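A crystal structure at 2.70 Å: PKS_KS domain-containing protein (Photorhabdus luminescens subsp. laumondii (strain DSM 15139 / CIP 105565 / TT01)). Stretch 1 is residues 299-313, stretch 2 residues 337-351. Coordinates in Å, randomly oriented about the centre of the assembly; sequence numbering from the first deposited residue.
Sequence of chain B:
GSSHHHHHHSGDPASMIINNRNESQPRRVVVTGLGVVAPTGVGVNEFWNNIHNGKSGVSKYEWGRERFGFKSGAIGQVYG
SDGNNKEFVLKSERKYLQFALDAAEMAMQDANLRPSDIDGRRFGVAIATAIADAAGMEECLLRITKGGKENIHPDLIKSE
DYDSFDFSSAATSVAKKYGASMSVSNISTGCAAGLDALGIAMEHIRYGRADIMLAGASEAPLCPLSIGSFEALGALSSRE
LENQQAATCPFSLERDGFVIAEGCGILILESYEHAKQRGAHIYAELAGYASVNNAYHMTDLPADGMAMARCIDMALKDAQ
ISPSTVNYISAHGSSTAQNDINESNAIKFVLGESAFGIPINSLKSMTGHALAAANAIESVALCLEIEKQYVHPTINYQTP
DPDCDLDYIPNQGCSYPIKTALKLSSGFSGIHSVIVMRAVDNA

Stretch 1 299-313: TDLPADGMAMARCID
Stretch 2 337-351: AQNDINESNAIKFVL

Residues 299-305 form an irregular segment that leads into helix 306-313. Stretch 2 is helical through most of its length. The two helix axes approach to 8.0 Å, and their N-to-C directions differ by 50°. CA atoms pair in register: Leu301 with Gln338 (5.7 Å), Gly305 with Asn342 (4.7 Å), Ala309 with Ala346 (4.6 Å).

At Gly305, the N-cap (phi/psi 67/47), the absence of a side chain leaves room for Asn342. A CB there would point toward stretch 2 and lie 2.3 Å from Asn342 O, a clash. Ala346 CA also makes a CA-H...O contact with Gly305 O, at 3.5 Å.

Two side-chain amides of stretch 2 supply N-H donors to carbonyls in the non-helical loop. Asn342 (chi1 t, chi2 -81°) donates from ND2 to Pro302 O at 2.6 Å. Asn345 (chi1 m, chi2 -33°) donates from ND2 to Ala303 O at 2.8 Å. A water also accepts from Asn342 ND2 at 3.0 Å and, weakly, from Met308 N at 3.4 Å.

Sulfur-aromatic and apolar contacts complete the packing. Met306 (chi m, m, t) lays SD over a face of the Phe349 ring (chi1 t, chi2 80°), 3.8 Å from SD to the ring centroid. Apolar side chains shield each other from water: Met308 CG meets Ala346 CB at 3.6 Å. Ala309 CB lies 3.8 Å from Val350 CG2, and Ile312 CG2 lies 4.0 Å from Val350 CG1 (Ile312 m, t; Val350 t).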

# COMPACT_ATOMS: atom_id res chain seq x y z
N THR B 299 -11.48 -5.21 6.62
CA THR B 299 -12.01 -5.81 5.37
C THR B 299 -13.48 -5.42 5.15
O THR B 299 -13.85 -5.14 4.00
CB THR B 299 -11.81 -7.33 5.39
OG1 THR B 299 -12.60 -7.91 6.42
CG2 THR B 299 -10.38 -7.72 5.63
N ASP B 300 -14.27 -5.38 6.21
CA ASP B 300 -15.71 -5.03 6.14
C ASP B 300 -15.88 -3.54 5.83
O ASP B 300 -15.05 -2.74 6.29
CB ASP B 300 -16.44 -5.40 7.43
CG ASP B 300 -16.48 -6.89 7.73
OD1 ASP B 300 -16.41 -7.69 6.77
OD2 ASP B 300 -16.58 -7.24 8.92
N LEU B 301 -16.93 -3.20 5.07
CA LEU B 301 -17.32 -1.81 4.70
C LEU B 301 -18.71 -1.51 5.25
O LEU B 301 -19.60 -2.36 5.17
CB LEU B 301 -17.29 -1.68 3.17
CG LEU B 301 -15.92 -1.79 2.52
CD1 LEU B 301 -16.04 -2.17 1.05
CD2 LEU B 301 -15.13 -0.50 2.68
N PRO B 302 -18.94 -0.31 5.83
CA PRO B 302 -20.25 0.03 6.41
C PRO B 302 -21.30 0.36 5.33
O PRO B 302 -20.92 0.76 4.25
CB PRO B 302 -19.93 1.25 7.28
CG PRO B 302 -18.79 1.92 6.55
CD PRO B 302 -17.97 0.79 5.96
N ALA B 303 -22.58 0.20 5.68
CA ALA B 303 -23.74 0.33 4.76
C ALA B 303 -23.96 1.80 4.38
O ALA B 303 -24.16 2.08 3.18
CB ALA B 303 -24.97 -0.27 5.40
N ASP B 304 -23.92 2.70 5.37
CA ASP B 304 -24.23 4.15 5.21
C ASP B 304 -23.28 4.78 4.18
O ASP B 304 -23.76 5.59 3.36
CB ASP B 304 -24.19 4.89 6.55
CG ASP B 304 -22.86 4.81 7.29
OD1 ASP B 304 -22.01 3.99 6.88
OD2 ASP B 304 -22.70 5.55 8.27
N GLY B 305 -21.99 4.43 4.23
CA GLY B 305 -20.95 4.90 3.29
C GLY B 305 -20.68 6.39 3.44
O GLY B 305 -20.62 7.08 2.40
N MET B 306 -20.51 6.86 4.68
CA MET B 306 -20.26 8.29 5.02
C MET B 306 -18.82 8.67 4.67
O MET B 306 -18.61 9.79 4.17
CB MET B 306 -20.51 8.55 6.51
CG MET B 306 -21.96 8.42 6.92
SD MET B 306 -23.00 9.77 6.31
CE MET B 306 -24.54 9.40 7.13
N ALA B 307 -17.86 7.77 4.93
CA ALA B 307 -16.41 7.97 4.68
C ALA B 307 -16.17 8.19 3.18
O ALA B 307 -15.51 9.18 2.83
CB ALA B 307 -15.63 6.79 5.20
N MET B 308 -16.68 7.28 2.34
CA MET B 308 -16.56 7.35 0.85
C MET B 308 -17.21 8.64 0.34
O MET B 308 -16.63 9.26 -0.57
CB MET B 308 -17.23 6.13 0.19
CG MET B 308 -17.27 6.20 -1.33
SD MET B 308 -15.64 6.42 -2.08
CE MET B 308 -15.22 4.72 -2.46
N ALA B 309 -18.35 9.03 0.91
CA ALA B 309 -19.10 10.26 0.57
C ALA B 309 -18.24 11.50 0.87
O ALA B 309 -18.28 12.45 0.05
CB ALA B 309 -20.41 10.31 1.32
N ARG B 310 -17.51 11.49 1.98
CA ARG B 310 -16.61 12.60 2.40
C ARG B 310 -15.41 12.68 1.44
O ARG B 310 -14.98 13.80 1.13
CB ARG B 310 -16.14 12.43 3.85
CG ARG B 310 -15.76 13.74 4.53
CD ARG B 310 -15.33 13.58 5.98
NE ARG B 310 -13.88 13.55 6.13
CZ ARG B 310 -13.13 12.45 6.20
NH1 ARG B 310 -11.82 12.56 6.34
NH2 ARG B 310 -13.68 11.24 6.15
N CYS B 311 -14.92 11.52 0.98
CA CYS B 311 -13.77 11.39 0.04
C CYS B 311 -14.13 11.99 -1.32
O CYS B 311 -13.28 12.68 -1.90
CB CYS B 311 -13.35 9.93 -0.12
SG CYS B 311 -11.71 9.74 -0.87
N ILE B 312 -15.35 11.71 -1.81
CA ILE B 312 -15.90 12.27 -3.09
C ILE B 312 -15.97 13.80 -2.96
O ILE B 312 -15.60 14.49 -3.93
CB ILE B 312 -17.27 11.66 -3.43
CG1 ILE B 312 -17.19 10.16 -3.71
CG2 ILE B 312 -17.92 12.40 -4.59
CD1 ILE B 312 -18.50 9.42 -3.54
N ASP B 313 -16.44 14.29 -1.81
CA ASP B 313 -16.65 15.74 -1.52
C ASP B 313 -15.30 16.46 -1.55
O ASP B 313 -15.23 17.56 -2.15
CB ASP B 313 -17.35 15.94 -0.18
CG ASP B 313 -17.87 17.35 0.04
OD1 ASP B 313 -18.64 17.83 -0.82
OD2 ASP B 313 -17.49 17.97 1.05
N ALA B 337 -21.23 -8.13 -1.23
CA ALA B 337 -22.50 -7.67 -0.62
C ALA B 337 -22.33 -6.27 -0.01
O ALA B 337 -23.26 -5.46 -0.13
CB ALA B 337 -22.97 -8.67 0.41
N GLN B 338 -21.16 -6.01 0.60
CA GLN B 338 -20.92 -4.82 1.47
C GLN B 338 -20.38 -3.64 0.65
O GLN B 338 -20.68 -2.49 1.04
CB GLN B 338 -19.95 -5.18 2.60
CG GLN B 338 -20.51 -6.21 3.57
CD GLN B 338 -19.65 -6.38 4.80
OE1 GLN B 338 -19.10 -7.44 5.06
NE2 GLN B 338 -19.52 -5.31 5.57
N ASN B 339 -19.61 -3.89 -0.41
CA ASN B 339 -18.95 -2.83 -1.23
C ASN B 339 -19.98 -2.08 -2.07
O ASN B 339 -19.93 -0.83 -2.08
CB ASN B 339 -17.86 -3.40 -2.14
CG ASN B 339 -17.19 -2.34 -2.98
OD1 ASN B 339 -17.46 -2.22 -4.18
ND2 ASN B 339 -16.32 -1.54 -2.37
N ASP B 340 -20.86 -2.80 -2.77
CA ASP B 340 -21.79 -2.24 -3.79
C ASP B 340 -22.87 -1.40 -3.10
O ASP B 340 -23.25 -0.36 -3.68
CB ASP B 340 -22.41 -3.35 -4.64
CG ASP B 340 -21.40 -4.11 -5.50
OD1 ASP B 340 -20.19 -3.88 -5.33
OD2 ASP B 340 -21.85 -4.92 -6.34
N ILE B 341 -23.34 -1.82 -1.92
CA ILE B 341 -24.33 -1.06 -1.09
C ILE B 341 -23.64 0.19 -0.53
O ILE B 341 -24.30 1.25 -0.48
CB ILE B 341 -24.94 -1.95 0.01
CG1 ILE B 341 -26.14 -1.27 0.68
CG2 ILE B 341 -23.90 -2.38 1.04
CD1 ILE B 341 -27.04 -2.20 1.45
N ASN B 342 -22.36 0.08 -0.15
CA ASN B 342 -21.54 1.17 0.44
C ASN B 342 -21.41 2.32 -0.56
O ASN B 342 -21.62 3.48 -0.16
CB ASN B 342 -20.17 0.66 0.89
CG ASN B 342 -19.24 1.75 1.38
OD1 ASN B 342 -18.61 2.44 0.58
ND2 ASN B 342 -19.13 1.91 2.69
N GLU B 343 -21.09 2.00 -1.82
CA GLU B 343 -20.85 2.99 -2.91
C GLU B 343 -22.18 3.64 -3.34
O GLU B 343 -22.18 4.86 -3.58
CB GLU B 343 -20.17 2.33 -4.11
CG GLU B 343 -18.71 2.00 -3.86
CD GLU B 343 -17.95 1.58 -5.11
OE1 GLU B 343 -18.25 0.49 -5.64
OE2 GLU B 343 -17.08 2.35 -5.55
N SER B 344 -23.25 2.85 -3.45
CA SER B 344 -24.60 3.31 -3.85
C SER B 344 -25.10 4.38 -2.87
O SER B 344 -25.55 5.45 -3.33
CB SER B 344 -25.57 2.16 -3.95
OG SER B 344 -25.16 1.25 -4.96
N ASN B 345 -25.01 4.09 -1.56
CA ASN B 345 -25.45 5.00 -0.47
C ASN B 345 -24.51 6.21 -0.39
O ASN B 345 -24.99 7.29 -0.00
CB ASN B 345 -25.53 4.27 0.88
CG ASN B 345 -26.68 3.28 0.94
OD1 ASN B 345 -27.73 3.49 0.35
ND2 ASN B 345 -26.48 2.19 1.68
N ALA B 346 -23.23 6.04 -0.73
CA ALA B 346 -22.20 7.11 -0.75
C ALA B 346 -22.55 8.14 -1.83
O ALA B 346 -22.53 9.35 -1.52
CB ALA B 346 -20.83 6.53 -0.97
N ILE B 347 -22.88 7.68 -3.04
CA ILE B 347 -23.28 8.53 -4.20
C ILE B 347 -24.61 9.23 -3.87
O ILE B 347 -24.77 10.41 -4.23
CB ILE B 347 -23.37 7.70 -5.50
CG1 ILE B 347 -21.99 7.16 -5.91
CG2 ILE B 347 -24.00 8.50 -6.63
CD1 ILE B 347 -22.05 5.97 -6.83
N LYS B 348 -25.53 8.52 -3.20
CA LYS B 348 -26.86 9.03 -2.77
C LYS B 348 -26.68 10.18 -1.76
O LYS B 348 -27.55 11.07 -1.75
CB LYS B 348 -27.71 7.92 -2.15
CG LYS B 348 -28.51 7.09 -3.14
CD LYS B 348 -29.40 6.06 -2.46
CE LYS B 348 -30.42 5.45 -3.40
NZ LYS B 348 -31.39 4.61 -2.66
N PHE B 349 -25.63 10.14 -0.94
CA PHE B 349 -25.38 11.13 0.15
C PHE B 349 -24.85 12.44 -0.44
O PHE B 349 -25.32 13.52 -0.01
CB PHE B 349 -24.42 10.57 1.20
CG PHE B 349 -24.44 11.34 2.50
CD1 PHE B 349 -25.44 11.13 3.43
CD2 PHE B 349 -23.46 12.29 2.78
CE1 PHE B 349 -25.46 11.85 4.62
CE2 PHE B 349 -23.48 13.00 3.97
CZ PHE B 349 -24.48 12.78 4.89
N VAL B 350 -23.91 12.36 -1.39
CA VAL B 350 -23.23 13.54 -2.01
C VAL B 350 -24.21 14.23 -2.97
O VAL B 350 -24.55 15.40 -2.72
CB VAL B 350 -21.92 13.15 -2.72
CG1 VAL B 350 -21.26 14.34 -3.41
CG2 VAL B 350 -20.94 12.48 -1.78
N LEU B 351 -24.64 13.52 -4.02
CA LEU B 351 -25.50 14.08 -5.10
C LEU B 351 -26.92 14.31 -4.57
O LEU B 351 -27.48 15.39 -4.86
CB LEU B 351 -25.51 13.12 -6.31
CG LEU B 351 -24.34 13.24 -7.28
CD1 LEU B 351 -24.32 14.61 -7.96
CD2 LEU B 351 -23.01 12.97 -6.59
O HOH W 1 -17.48 4.24 3.54